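Local coordinates for protein alkylpurine DNA glycosylase AlkC (Pseudomonas fluorescens, PDB 5VHV) that excises alkylated purine bases from DNA in base excision repair, as a glycosylase that works without flipping the damaged nucleotide out of the helix, at residues Asp98-Ser103 against Arg121-His126; Arg130-Met135 against Ala175-His180; Ala74-Leu79 against Leu86-Tyr91. One frame throughout, in Å; residues are numbered along the deposited sequence. Where two conformers were deposited one is given.

Contact 1 (Asp98-Ser103 against Arg121-His126)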
ATOM      1  N   ASP A  98      28.325   7.349  -3.522  1.00 20.39           N
ATOM      2  CA  ASP A  98      29.481   8.105  -3.037  1.00 21.55           C
ATOM      3  C   ASP A  98      29.384   9.598  -3.339  1.00 25.76           C
ATOM      4  O   ASP A  98      30.397  10.306  -3.297  1.00 23.56           O
ATOM      5  CB  ASP A  98      30.794   7.553  -3.615  1.00 29.82           C
ATOM      6  CG  ASP A  98      32.041   8.141  -2.912  1.00 59.23           C
ATOM      7  OD1 ASP A  98      32.075   8.104  -1.664  1.00 38.97           O
ATOM      8  OD2 ASP A  98      32.973   8.652  -3.582  1.00 44.43           O
ATOM      9  N   ASP A  99      28.188  10.093  -3.630  1.00 18.41           N
ATOM     10  CA  ASP A  99      27.950  11.508  -3.859  1.00 19.65           C
ATOM     11  C   ASP A  99      26.597  11.781  -3.182  1.00 24.26           C
ATOM     12  O   ASP A  99      25.575  12.087  -3.813  1.00 21.41           O
ATOM     13  CB  ASP A  99      27.957  11.840  -5.355  1.00 21.96           C
ATOM     14  CG  ASP A  99      28.241  13.298  -5.635  1.00 28.02           C
ATOM     15  OD1 ASP A  99      28.381  14.084  -4.674  1.00 34.46           O
ATOM     16  OD2 ASP A  99      28.307  13.668  -6.828  1.00 27.22           O
ATOM     17  N   PHE A 100      26.596  11.630  -1.852  1.00 18.70           N
ATOM     18  CA  PHE A 100      25.354  11.567  -1.079  1.00 18.22           C
ATOM     19  C   PHE A 100      24.526  12.837  -1.222  1.00 20.47           C
ATOM     20  O   PHE A 100      23.328  12.780  -1.523  1.00 19.23           O
ATOM     21  CB  PHE A 100      25.674  11.300   0.391  1.00 17.32           C
ATOM     22  CG  PHE A 100      24.459  11.185   1.259  1.00 15.54           C
ATOM     23  CD1 PHE A 100      23.770   9.995   1.339  1.00 20.22           C
ATOM     24  CD2 PHE A 100      23.989  12.275   1.982  1.00 19.16           C
ATOM     25  CE1 PHE A 100      22.647   9.887   2.131  1.00 22.31           C
ATOM     26  CE2 PHE A 100      22.844  12.156   2.761  1.00 19.94           C
ATOM     27  CZ  PHE A 100      22.191  10.968   2.830  1.00 20.31           C
ATOM     28  N   LYS A 101      25.134  14.001  -0.991  1.00 18.84           N
ATOM     29  CA  LYS A 101      24.319  15.206  -0.946  1.00 21.93           C
ATOM     30  C   LYS A 101      23.722  15.503  -2.313  1.00 20.98           C
ATOM     31  O   LYS A 101      22.541  15.856  -2.424  1.00 22.23           O
ATOM     32  CB  LYS A 101      25.154  16.370  -0.417  1.00 28.55           C
ATOM     33  CG  LYS A 101      25.295  16.255   1.089  1.00 68.28           C
ATOM     34  CD  LYS A 101      26.355  17.136   1.680  1.00 93.51           C
ATOM     35  CE  LYS A 101      26.402  16.915   3.183  1.00 82.34           C
ATOM     36  NZ  LYS A 101      27.638  17.457   3.776  1.00 49.32           N
ATOM     37  N   ARG A 102      24.506  15.301  -3.367  1.00 20.50           N
ATOM     38  CA  ARG A 102      23.975  15.513  -4.706  1.00 20.99           C
ATOM     39  C   ARG A 102      22.855  14.527  -4.999  1.00 19.25           C
ATOM     40  O   ARG A 102      21.854  14.887  -5.630  1.00 19.88           O
ATOM     41  CB  ARG A 102      25.092  15.371  -5.734  1.00 25.96           C
ATOM     42  CG  ARG A 102      24.747  15.925  -7.088  1.00 36.91           C
ATOM     43  CD  ARG A 102      25.809  15.561  -8.118  1.00 35.00           C
ATOM     44  NE  ARG A 102      27.120  16.112  -7.790  1.00 31.78           N
ATOM     45  CZ  ARG A 102      27.527  17.335  -8.106  1.00 34.55           C
ATOM     46  NH1 ARG A 102      26.714  18.168  -8.750  1.00 43.55           N
ATOM     47  NH2 ARG A 102      28.752  17.720  -7.776  1.00 35.22           N
ATOM     48  N   SER A 103      23.019  13.271  -4.566  1.00 16.89           N
ATOM     49  CA  SER A 103      22.004  12.251  -4.800  1.00 18.68           C
ATOM     50  C   SER A 103      20.713  12.564  -4.051  1.00 19.67           C
ATOM     51  O   SER A 103      19.616  12.402  -4.600  1.00 16.13           O
ATOM     52  CB  SER A 103      22.544  10.880  -4.410  1.00 18.55           C
ATOM     53  OG  SER A 103      23.566  10.491  -5.331  1.00 19.10           O
ATOM     54  N   ARG A 121      15.258   3.747  -0.410  1.00 13.17           N
ATOM     55  CA  ARG A 121      15.444   2.607   0.484  1.00 13.42           C
ATOM     56  C   ARG A 121      16.839   2.006   0.369  1.00 11.99           C
ATOM     57  O   ARG A 121      17.350   1.458   1.349  1.00 14.71           O
ATOM     58  CB  ARG A 121      14.354   1.561   0.217  1.00 13.47           C
ATOM     59  CG  ARG A 121      12.966   2.125   0.557  1.00 14.13           C
ATOM     60  CD  ARG A 121      11.836   1.182   0.167  1.00 14.39           C
ATOM     61  NE  ARG A 121      11.568   0.051   1.058  1.00 14.34           N
ATOM     62  CZ  ARG A 121      10.909   0.151   2.215  1.00 12.13           C
ATOM     63  NH1 ARG A 121      10.523   1.344   2.656  1.00 14.00           N
ATOM     64  NH2 ARG A 121      10.612  -0.946   2.931  1.00 16.99           N
ATOM     65  N   HIS A 122      17.495   2.129  -0.796  0.91 12.48           N
ATOM     66  CA  HIS A 122      18.883   1.690  -0.887  1.00 13.57           C
ATOM     67  C   HIS A 122      19.771   2.541   0.000  1.00 14.96           C
ATOM     68  O   HIS A 122      20.724   2.033   0.613  1.00 17.08           O
ATOM     69  CB  HIS A 122      19.366   1.737  -2.337  1.00 16.80           C
ATOM     70  CG  HIS A 122      18.624   0.791  -3.228  0.96 17.11           C
ATOM     71  ND1 HIS A 122      18.915  -0.559  -3.283  1.00 24.39           N
ATOM     72  CD2 HIS A 122      17.554   0.980  -4.030  0.85 13.74           C
ATOM     73  CE1 HIS A 122      18.074  -1.151  -4.114  0.73 20.30           C
ATOM     74  NE2 HIS A 122      17.238  -0.238  -4.583  0.81 16.92           N
ATOM     75  N   PHE A 123      19.468   3.839   0.095  1.00 14.28           N
ATOM     76  CA  PHE A 123      20.243   4.719   0.963  1.00 14.84           C
ATOM     77  C   PHE A 123      19.906   4.459   2.428  1.00 15.44           C
ATOM     78  O   PHE A 123      20.799   4.464   3.278  1.00 16.84           O
ATOM     79  CB  PHE A 123      19.995   6.185   0.595  1.00 13.03           C
ATOM     80  CG  PHE A 123      20.602   6.606  -0.730  1.00 14.38           C
ATOM     81  CD1 PHE A 123      21.911   7.083  -0.807  1.00 18.55           C
ATOM     82  CD2 PHE A 123      19.859   6.532  -1.885  1.00 13.75           C
ATOM     83  CE1 PHE A 123      22.454   7.489  -2.026  1.00 18.05           C
ATOM     84  CE2 PHE A 123      20.391   6.933  -3.120  1.00 14.38           C
ATOM     85  CZ  PHE A 123      21.692   7.401  -3.187  1.00 14.40           C
ATOM     86  N   LEU A 124      18.630   4.195   2.746  1.00 14.70           N
ATOM     87  CA  LEU A 124      18.289   3.857   4.125  1.00 14.68           C
ATOM     88  C   LEU A 124      18.957   2.560   4.553  1.00 15.38           C
ATOM     89  O   LEU A 124      19.279   2.385   5.736  1.00 16.30           O
ATOM     90  CB  LEU A 124      16.772   3.771   4.288  1.00 12.66           C
ATOM     91  CG  LEU A 124      16.046   5.124   4.299  1.00 14.49           C
ATOM     92  CD1 LEU A 124      14.566   4.916   4.076  1.00 15.44           C
ATOM     93  CD2 LEU A 124      16.262   5.886   5.615  1.00 15.35           C
ATOM     94  N   LEU A 125      19.204   1.651   3.604  1.00 14.99           N
ATOM     95  CA  LEU A 125      19.826   0.372   3.944  1.00 15.56           C
ATOM     96  C   LEU A 125      21.310   0.543   4.220  1.00 15.10           C
ATOM     97  O   LEU A 125      21.835   0.014   5.212  1.00 18.04           O
ATOM     98  CB  LEU A 125      19.598  -0.633   2.813  1.00 22.01           C
ATOM     99  CG  LEU A 125      20.129  -2.045   3.083  1.00 23.78           C
ATOM    100  CD1 LEU A 125      19.405  -2.696   4.281  1.00 28.04           C
ATOM    101  CD2 LEU A 125      19.992  -2.888   1.810  1.00 24.03           C
ATOM    102  N   HIS A 126      22.007   1.297   3.357  1.00 15.97           N
ATOM    103  CA  HIS A 126      23.463   1.427   3.438  1.00 18.45           C
ATOM    104  C   HIS A 126      23.930   2.588   4.313  1.00 18.14           C
ATOM    105  O   HIS A 126      25.038   2.522   4.875  1.00 17.44           O
ATOM    106  CB  HIS A 126      24.037   1.591   2.024  1.00 19.24           C
ATOM    107  CG  HIS A 126      25.533   1.457   1.953  1.00 47.98           C
ATOM    108  ND1 HIS A 126      26.388   2.529   2.106  1.00 48.96           N
ATOM    109  CD2 HIS A 126      26.324   0.376   1.738  1.00 55.09           C
ATOM    110  CE1 HIS A 126      27.640   2.114   1.995  1.00 51.96           C
ATOM    111  NE2 HIS A 126      27.629   0.811   1.773  1.00 35.23           N
TER
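Phe100 and Phe123 meet ring against ring where helix 100-110 lies beside helix 119-126, two neighbouring helices of the HEAT-like helical-repeat body that AlkC probably shares with its DNA-alkylation-repair relatives. The two side chains point in opposed directions, each passing alongside the other as it reaches for the facing helix. CD1 of Phe100 lies 4.1 Å from CD1 of Phe123, and the rings meet obliquely. Phe123 leaves its helix straight toward the partner and contributes about half of the contact surface, more than any other residue. Phe100 leaves its backbone alongside the interface rather than into it, but with CG anti to the backbone N (chi1 -179°) its ring end comes near enough to touch. A turn further on, Ser103 meets the far end of the Phe123 ring: its CB sits 3.8 Å from Phe123 CZ, while the hydroxyl on the same carbon is engaged with Tyr65 OH and Gly96 O. All three touching residues are buried. Next to this apolar patch, the start of helix 100-110 turns polar: Asp98 O and Phe100 N hold a MES molecule, probably from the crystallisation liquor. Asp99 stands in the N-cap position, yet its carboxylate makes no capping bond and turns instead to Arg102. In that salt bridge Arg102 NE lies 2.9 Å from Asp99 OD2, approaching on the syn side but 34° out of the carboxylate plane, with the oxygen close to the plane of the guanidinium group.

Contact 2 (Arg130-Met135 against Ala175-His180)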
ATOM      1  N   ARG A 130      22.267   8.825   8.155  1.00 15.48           N
ATOM      2  CA  ARG A 130      22.444   9.982   7.281  1.00 15.49           C
ATOM      3  C   ARG A 130      21.178  10.255   6.484  1.00 16.18           C
ATOM      4  O   ARG A 130      20.769  11.413   6.321  1.00 18.94           O
ATOM      5  CB  ARG A 130      23.621   9.755   6.337  1.00 15.66           C
ATOM      6  CG  ARG A 130      24.329  11.042   5.930  1.00 19.57           C
ATOM      7  CD  ARG A 130      25.466  10.778   4.941  1.00 22.31           C
ATOM      8  NE  ARG A 130      26.213  12.007   4.676  1.00 22.55           N
ATOM      9  CZ  ARG A 130      27.256  12.095   3.852  1.00 22.94           C
ATOM     10  NH1 ARG A 130      27.702  11.017   3.194  1.00 20.51           N
ATOM     11  NH2 ARG A 130      27.843  13.272   3.668  1.00 28.96           N
ATOM     12  N   THR A 131      20.550   9.196   5.976  1.00 17.14           N
ATOM     13  CA  THR A 131      19.370   9.334   5.131  1.00 14.15           C
ATOM     14  C   THR A 131      18.140   9.681   5.965  1.00 15.89           C
ATOM     15  O   THR A 131      17.296  10.485   5.542  1.00 16.69           O
ATOM     16  CB  THR A 131      19.153   8.039   4.335  1.00 13.48           C
ATOM     17  OG1 THR A 131      20.361   7.692   3.629  1.00 14.72           O
ATOM     18  CG2 THR A 131      18.033   8.186   3.331  1.00 15.75           C
ATOM     19  N   LEU A 132      18.043   9.108   7.170  1.00 16.51           N
ATOM     20  CA  LEU A 132      16.941   9.454   8.061  1.00 16.24           C
ATOM     21  C   LEU A 132      16.892  10.959   8.312  1.00 16.62           C
ATOM     22  O   LEU A 132      15.809  11.567   8.302  1.00 17.43           O
ATOM     23  CB  LEU A 132      17.063   8.691   9.390  1.00 17.74           C
ATOM     24  CG  LEU A 132      16.011   9.042  10.457  1.00 21.62           C
ATOM     25  CD1 LEU A 132      14.606   8.648  10.013  1.00 19.86           C
ATOM     26  CD2 LEU A 132      16.340   8.342  11.756  1.00 22.88           C
ATOM     27  N   ALA A 133      18.055  11.584   8.510  1.00 18.06           N
ATOM     28  CA  ALA A 133      18.078  13.024   8.771  1.00 19.28           C
ATOM     29  C   ALA A 133      17.509  13.799   7.592  1.00 18.82           C
ATOM     30  O   ALA A 133      16.771  14.778   7.766  1.00 19.43           O
ATOM     31  CB  ALA A 133      19.505  13.488   9.068  1.00 22.25           C
ATOM     32  N   VAL A 134      17.821  13.352   6.380  1.00 18.01           N
ATOM     33  CA  VAL A 134      17.280  13.989   5.184  1.00 16.31           C
ATOM     34  C   VAL A 134      15.776  13.835   5.133  1.00 17.22           C
ATOM     35  O   VAL A 134      15.040  14.790   4.843  1.00 17.88           O
ATOM     36  CB  VAL A 134      17.947  13.386   3.939  1.00 20.01           C
ATOM     37  CG1 VAL A 134      17.227  13.839   2.669  1.00 18.92           C
ATOM     38  CG2 VAL A 134      19.412  13.754   3.936  1.00 20.75           C
ATOM     39  N   MET A 135      15.292  12.622   5.415  1.00 14.79           N
ATOM     40  CA  MET A 135      13.860  12.401   5.338  0.57 18.11           C
ATOM     41  C   MET A 135      13.113  13.175   6.422  1.00 17.59           C
ATOM     42  O   MET A 135      11.970  13.591   6.202  1.00 13.70           O
ATOM     43  CB  MET A 135      13.593  10.907   5.399  0.57 14.24           C
ATOM     44  CG  MET A 135      14.176  10.194   4.174  0.57 14.78           C
ATOM     45  SD  MET A 135      13.979   8.429   4.202  0.57 14.33           S
ATOM     46  CE  MET A 135      12.337   8.269   3.484  0.57 15.06           C
ATOM     47  N   ALA A 175       9.301   7.933  14.173  1.00 18.61           N
ATOM     48  CA  ALA A 175       8.129   8.463  14.857  1.00 18.63           C
ATOM     49  C   ALA A 175       7.924   9.957  14.595  1.00 20.17           C
ATOM     50  O   ALA A 175       6.784  10.399  14.402  1.00 19.63           O
ATOM     51  CB  ALA A 175       8.229   8.206  16.359  1.00 19.81           C
ATOM     52  N   SER A 176       9.004  10.757  14.591  1.00 18.90           N
ATOM     53  CA  SER A 176       8.814  12.197  14.457  1.00 18.76           C
ATOM     54  C   SER A 176       8.381  12.566  13.040  1.00 18.68           C
ATOM     55  O   SER A 176       7.669  13.560  12.849  1.00 20.80           O
ATOM     56  CB  SER A 176      10.086  12.953  14.858  1.00 19.90           C
ATOM     57  OG  SER A 176      11.136  12.780  13.939  1.00 20.97           O
ATOM     58  N   ILE A 177       8.779  11.781  12.042  1.00 17.96           N
ATOM     59  CA  ILE A 177       8.260  11.995  10.695  1.00 20.58           C
ATOM     60  C   ILE A 177       6.753  11.850  10.698  1.00 22.88           C
ATOM     61  O   ILE A 177       6.024  12.726  10.214  1.00 17.83           O
ATOM     62  CB  ILE A 177       8.909  11.027   9.693  1.00 17.06           C
ATOM     63  CG1 ILE A 177      10.366  11.429   9.478  1.00 18.78           C
ATOM     64  CG2 ILE A 177       8.124  11.014   8.362  1.00 19.60           C
ATOM     65  CD1 ILE A 177      11.166  10.449   8.687  1.00 19.70           C
ATOM     66  N   LEU A 178       6.256  10.741  11.260  1.00 17.75           N
ATOM     67  CA  LEU A 178       4.824  10.514  11.216  1.00 18.10           C
ATOM     68  C   LEU A 178       4.088  11.539  12.075  1.00 20.74           C
ATOM     69  O   LEU A 178       2.986  11.982  11.713  1.00 17.20           O
ATOM     70  CB  LEU A 178       4.507   9.087  11.654  1.00 19.11           C
ATOM     71  CG  LEU A 178       5.209   7.984  10.853  1.00 17.20           C
ATOM     72  CD1 LEU A 178       4.861   6.620  11.430  1.00 21.60           C
ATOM     73  CD2 LEU A 178       4.879   8.060   9.386  1.00 21.18           C
ATOM     74  N   ASP A 179       4.691  11.958  13.191  1.00 20.67           N
ATOM     75  CA  ASP A 179       4.042  12.949  14.043  1.00 19.85           C
ATOM     76  C   ASP A 179       3.878  14.277  13.318  1.00 19.53           C
ATOM     77  O   ASP A 179       2.850  14.951  13.480  1.00 22.46           O
ATOM     78  CB  ASP A 179       4.842  13.140  15.341  1.00 21.72           C
ATOM     79  CG  ASP A 179       4.167  14.105  16.312  1.00 29.05           C
ATOM     80  OD1 ASP A 179       3.011  13.841  16.708  1.00 26.98           O
ATOM     81  OD2 ASP A 179       4.812  15.114  16.669  1.00 31.26           O
ATOM     82  N   HIS A 180       4.890  14.683  12.536  1.00 21.23           N
ATOM     83  CA  HIS A 180       4.798  15.933  11.793  1.00 20.40           C
ATOM     84  C   HIS A 180       3.666  15.892  10.777  1.00 25.90           C
ATOM     85  O   HIS A 180       3.146  16.944  10.392  1.00 24.22           O
ATOM     86  CB  HIS A 180       6.087  16.248  11.041  1.00 22.47           C
ATOM     87  CG  HIS A 180       7.247  16.621  11.911  1.00 65.50           C
ATOM     88  ND1 HIS A 180       8.548  16.292  11.589  1.00 68.07           N
ATOM     89  CD2 HIS A 180       7.312  17.322  13.067  1.00 75.29           C
ATOM     90  CE1 HIS A 180       9.362  16.758  12.520  1.00 71.92           C
ATOM     91  NE2 HIS A 180       8.637  17.389  13.427  1.00 74.80           N
TER
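Ile177 sends its long branch across to helix 128-138, and its end methyl, CD1, does all the touching from that side. CG1 lies anti to the carbonyl carbon (chi1 -71°) and the chain runs on almost fully extended through chi2 (171°), which carries CD1 outward to the facing helix. There it rests 4.0 Å from Met135 C and 4.1 Å from Met135 CB, against the root of that residue and its backbone. Leu132, one turn earlier, closes in obliquely: with its CG opposite the backbone N (chi1 176°), its CD1 comes within 4.1 Å of Ile177 CD1. Here helix 175-181 packs beside helix 128-138 within the helical-repeat part of the protein, although 39 residues separate the two segments in sequence. Met135 was modelled in two conformers, so the course of its side chain is less certain; it also packs on Ile120 and Leu124 of helix 119-126. Ser139 borders the contact, touching Ile177 and bonding through OG to His180 ND1. A turn before His180, Ser176 O sits 3.1 Å above one face of that imidazole, offset toward the rim.

Contact 3 (Ala74-Leu79 against Leu86-Tyr91)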
ATOM      1  N   ALA A  74      17.131  17.432 -17.080  1.00 24.09           N
ATOM      2  CA  ALA A  74      16.432  17.964 -18.245  1.00 22.02           C
ATOM      3  C   ALA A  74      15.510  16.930 -18.866  1.00 25.74           C
ATOM      4  O   ALA A  74      14.469  17.290 -19.433  1.00 21.38           O
ATOM      5  CB  ALA A  74      17.423  18.461 -19.290  1.00 22.76           C
ATOM      6  N   LEU A  75      15.859  15.645 -18.745  1.00 18.96           N
ATOM      7  CA  LEU A  75      15.038  14.594 -19.326  1.00 21.00           C
ATOM      8  C   LEU A  75      13.707  14.453 -18.586  1.00 20.97           C
ATOM      9  O   LEU A  75      12.679  14.165 -19.210  1.00 24.45           O
ATOM     10  CB  LEU A  75      15.802  13.269 -19.298  1.00 22.98           C
ATOM     11  CG  LEU A  75      15.097  12.091 -19.971  1.00 17.70           C
ATOM     12  CD1 LEU A  75      15.013  12.277 -21.463  1.00 20.63           C
ATOM     13  CD2 LEU A  75      15.781  10.765 -19.593  1.00 24.61           C
ATOM     14  N   ALA A  76      13.699  14.681 -17.276  1.00 20.90           N
ATOM     15  CA  ALA A  76      12.523  14.338 -16.475  1.00 20.70           C
ATOM     16  C   ALA A  76      11.230  14.947 -17.001  1.00 25.18           C
ATOM     17  O   ALA A  76      10.267  14.193 -17.209  1.00 23.18           O
ATOM     18  CB  ALA A  76      12.777  14.723 -15.014  1.00 21.04           C
ATOM     19  N   PRO A  77      11.139  16.254 -17.279  1.00 26.26           N
ATOM     20  CA  PRO A  77       9.861  16.814 -17.778  1.00 28.27           C
ATOM     21  C   PRO A  77       9.495  16.396 -19.199  1.00 34.05           C
ATOM     22  O   PRO A  77       8.350  16.618 -19.609  1.00 31.11           O
ATOM     23  CB  PRO A  77      10.085  18.330 -17.690  1.00 32.79           C
ATOM     24  CG  PRO A  77      11.576  18.499 -17.752  1.00 30.69           C
ATOM     25  CD  PRO A  77      12.135  17.308 -17.009  1.00 25.60           C
ATOM     26  N   ARG A  78      10.411  15.804 -19.961  1.00 24.61           N
ATOM     27  CA  ARG A  78      10.131  15.357 -21.319  1.00 22.01           C
ATOM     28  C   ARG A  78       9.509  13.968 -21.382  1.00 28.30           C
ATOM     29  O   ARG A  78       9.010  13.585 -22.451  1.00 29.30           O
ATOM     30  CB  ARG A  78      11.421  15.358 -22.148  1.00 26.78           C
ATOM     31  CG  ARG A  78      12.210  16.659 -22.047  1.00 29.88           C
ATOM     32  CD  ARG A  78      13.427  16.652 -22.962  1.00 31.42           C
ATOM     33  NE  ARG A  78      13.022  16.626 -24.356  1.00 38.62           N
ATOM     34  CZ  ARG A  78      13.006  17.679 -25.167  1.00 36.54           C
ATOM     35  NH1 ARG A  78      13.406  18.874 -24.754  1.00 40.48           N
ATOM     36  NH2 ARG A  78      12.586  17.532 -26.410  1.00 37.65           N
ATOM     37  N   LEU A  79       9.535  13.215 -20.281  1.00 24.82           N
ATOM     38  CA  LEU A  79       8.992  11.861 -20.265  1.00 23.07           C
ATOM     39  C   LEU A  79       7.473  11.894 -20.164  1.00 24.28           C
ATOM     40  O   LEU A  79       6.904  12.716 -19.443  1.00 26.36           O
ATOM     41  CB  LEU A  79       9.571  11.061 -19.101  1.00 21.26           C
ATOM     42  CG  LEU A  79      11.098  10.886 -19.133  1.00 20.12           C
ATOM     43  CD1 LEU A  79      11.565  10.074 -17.937  1.00 22.71           C
ATOM     44  CD2 LEU A  79      11.538  10.214 -20.407  1.00 25.25           C
ATOM     45  N   LEU A  86      10.327   6.267 -12.942  1.00 16.68           N
ATOM     46  CA  LEU A  86      11.019   5.573 -11.852  1.00 14.52           C
ATOM     47  C   LEU A  86      12.477   5.250 -12.173  1.00 15.96           C
ATOM     48  O   LEU A  86      13.271   5.079 -11.238  1.00 13.64           O
ATOM     49  CB  LEU A  86      10.303   4.266 -11.493  1.00 15.24           C
ATOM     50  CG  LEU A  86       8.923   4.372 -10.860  1.00 16.67           C
ATOM     51  CD1 LEU A  86       8.230   3.005 -10.807  1.00 22.36           C
ATOM     52  CD2 LEU A  86       9.010   4.976  -9.488  1.00 20.11           C
ATOM     53  N   PHE A  87      12.868   5.155 -13.451  1.00 17.67           N
ATOM     54  CA  PHE A  87      14.268   4.829 -13.706  1.00 14.64           C
ATOM     55  C   PHE A  87      15.198   5.972 -13.329  1.00 14.52           C
ATOM     56  O   PHE A  87      16.384   5.731 -13.085  1.00 16.68           O
ATOM     57  CB  PHE A  87      14.503   4.381 -15.155  1.00 14.48           C
ATOM     58  CG  PHE A  87      14.497   5.489 -16.192  1.00 16.44           C
ATOM     59  CD1 PHE A  87      15.608   6.302 -16.370  1.00 16.30           C
ATOM     60  CD2 PHE A  87      13.408   5.659 -17.027  1.00 20.10           C
ATOM     61  CE1 PHE A  87      15.608   7.309 -17.328  1.00 19.44           C
ATOM     62  CE2 PHE A  87      13.393   6.645 -17.995  1.00 18.31           C
ATOM     63  CZ  PHE A  87      14.504   7.483 -18.154  1.00 18.53           C
ATOM     64  N   LEU A  88      14.682   7.193 -13.193  1.00 14.84           N
ATOM     65  CA  LEU A  88      15.556   8.301 -12.816  1.00 13.07           C
ATOM     66  C   LEU A  88      16.019   8.167 -11.372  1.00 18.38           C
ATOM     67  O   LEU A  88      17.233   8.171 -11.130  1.00 14.35           O
ATOM     68  CB  LEU A  88      14.848   9.634 -13.081  1.00 13.87           C
ATOM     69  CG  LEU A  88      14.496   9.857 -14.547  1.00 17.74           C
ATOM     70  CD1 LEU A  88      13.458  10.981 -14.643  1.00 28.93           C
ATOM     71  CD2 LEU A  88      15.763  10.177 -15.315  1.00 23.54           C
ATOM     72  N   PRO A  89      15.144   8.034 -10.379  1.00 13.61           N
ATOM     73  CA  PRO A  89      15.654   7.730  -9.029  1.00 15.00           C
ATOM     74  C   PRO A  89      16.452   6.442  -8.968  1.00 12.05           C
ATOM     75  O   PRO A  89      17.422   6.354  -8.202  1.00 12.56           O
ATOM     76  CB  PRO A  89      14.375   7.668  -8.168  1.00 16.52           C
ATOM     77  CG  PRO A  89      13.248   7.693  -9.114  1.00 21.87           C
ATOM     78  CD  PRO A  89      13.688   8.286 -10.387  1.00 16.36           C
ATOM     79  N   HIS A  90      16.115   5.445  -9.786  1.00 12.54           N
ATOM     80  CA  HIS A  90      16.903   4.223  -9.788  1.00 11.85           C
ATOM     81  C   HIS A  90      18.353   4.498 -10.173  1.00 12.82           C
ATOM     82  O   HIS A  90      19.278   3.933  -9.575  1.00 14.44           O
ATOM     83  CB  HIS A  90      16.314   3.184 -10.734  1.00 12.67           C
ATOM     84  CG  HIS A  90      16.997   1.856 -10.637  1.00 15.72           C
ATOM     85  ND1 HIS A  90      16.770   0.972  -9.600  1.00 19.06           N
ATOM     86  CD2 HIS A  90      17.959   1.295 -11.408  1.00 14.89           C
ATOM     87  CE1 HIS A  90      17.547  -0.093  -9.761  1.00 19.56           C
ATOM     88  NE2 HIS A  90      18.272   0.081 -10.854  1.00 16.89           N
ATOM     89  N   TYR A  91      18.563   5.362 -11.171  1.00 14.50           N
ATOM     90  CA  TYR A  91      19.919   5.717 -11.570  1.00 13.74           C
ATOM     91  C   TYR A  91      20.677   6.326 -10.392  1.00 15.35           C
ATOM     92  O   TYR A  91      21.843   6.004 -10.149  1.00 14.38           O
ATOM     93  CB  TYR A  91      19.849   6.675 -12.774  1.00 15.37           C
ATOM     94  CG  TYR A  91      21.204   7.069 -13.303  1.00 15.42           C
ATOM     95  CD1 TYR A  91      21.934   8.041 -12.661  1.00 17.14           C
ATOM     96  CD2 TYR A  91      21.754   6.467 -14.444  1.00 15.33           C
ATOM     97  CE1 TYR A  91      23.179   8.395 -13.089  1.00 18.04           C
ATOM     98  CE2 TYR A  91      23.014   6.822 -14.881  1.00 17.11           C
ATOM     99  CZ  TYR A  91      23.713   7.792 -14.197  1.00 17.68           C
ATOM    100  OH  TYR A  91      24.977   8.169 -14.584  1.00 21.94           O
TER
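Leu88 pushes its CD1 methyl against the segment 74-79, where it lies 3.8 Å from Ala76 CB and meets Leu79 CD1 tip to tip at 3.9 Å. Behind that methyl, Leu88 CG covers one face of its neighbour Phe87, 3.9 Å above the ring plane and toward the rim. The Phe87 ring receives two leucines from the facing segment: Leu75 comes in at about a right angle and places CD2 at the ring edge, 3.8 Å from Phe87 CZ, and Leu79 CD1 approaches obliquely, 3.9 Å from Phe87 CE2. The ring gets there because CG takes the crowded position between backbone N and carbonyl carbon (chi1 75°). With an alanine in place of Phe87, Leu75 CD2 and Leu79 CD1 would probably lose their shared partner and a gap would be likely to open beneath Leu88. The contact joins the 74-79 segment, on the C-terminal side of helix 65-75, to the beginning of helix 87-95, across a six-residue loop. Phe87 also packs on Leu57 of helix 46-60 and Leu75 on Met21 of helix 11-24, so several helices converge here. Leu86 faces elsewhere, touching the bound polyether-polyol 9B4. With only carbon atoms meeting across the two segments, the fit rests on shape and on the exclusion of water, and no polar pair fixes its direction.

The touching side chains are buried in all three contacts, apart from the partly exposed Leu79 of contact 3, and in each they meet by apolar packing. Contacts 1 and 2 adjoin: helices 119-126 and 128-138 follow one another, Leu124 packs on Met135, and Thr131 OG1 makes a weak hydrogen bond to Phe123 O. Contact 3 comes earlier in the chain and reaches contact 1 through successive helices, 87-95 and 100-110, without touching it. Aromatic against aromatic marks contact 1; contact 2, the smallest, sets one methyl against a leucine and the root of a methionine; contact 3 mixes ring and aliphatic and buries most. Contact 1 lies nearest the bound DNA, about 7 Å away by closest atoms, against about 13 Å for contact 2.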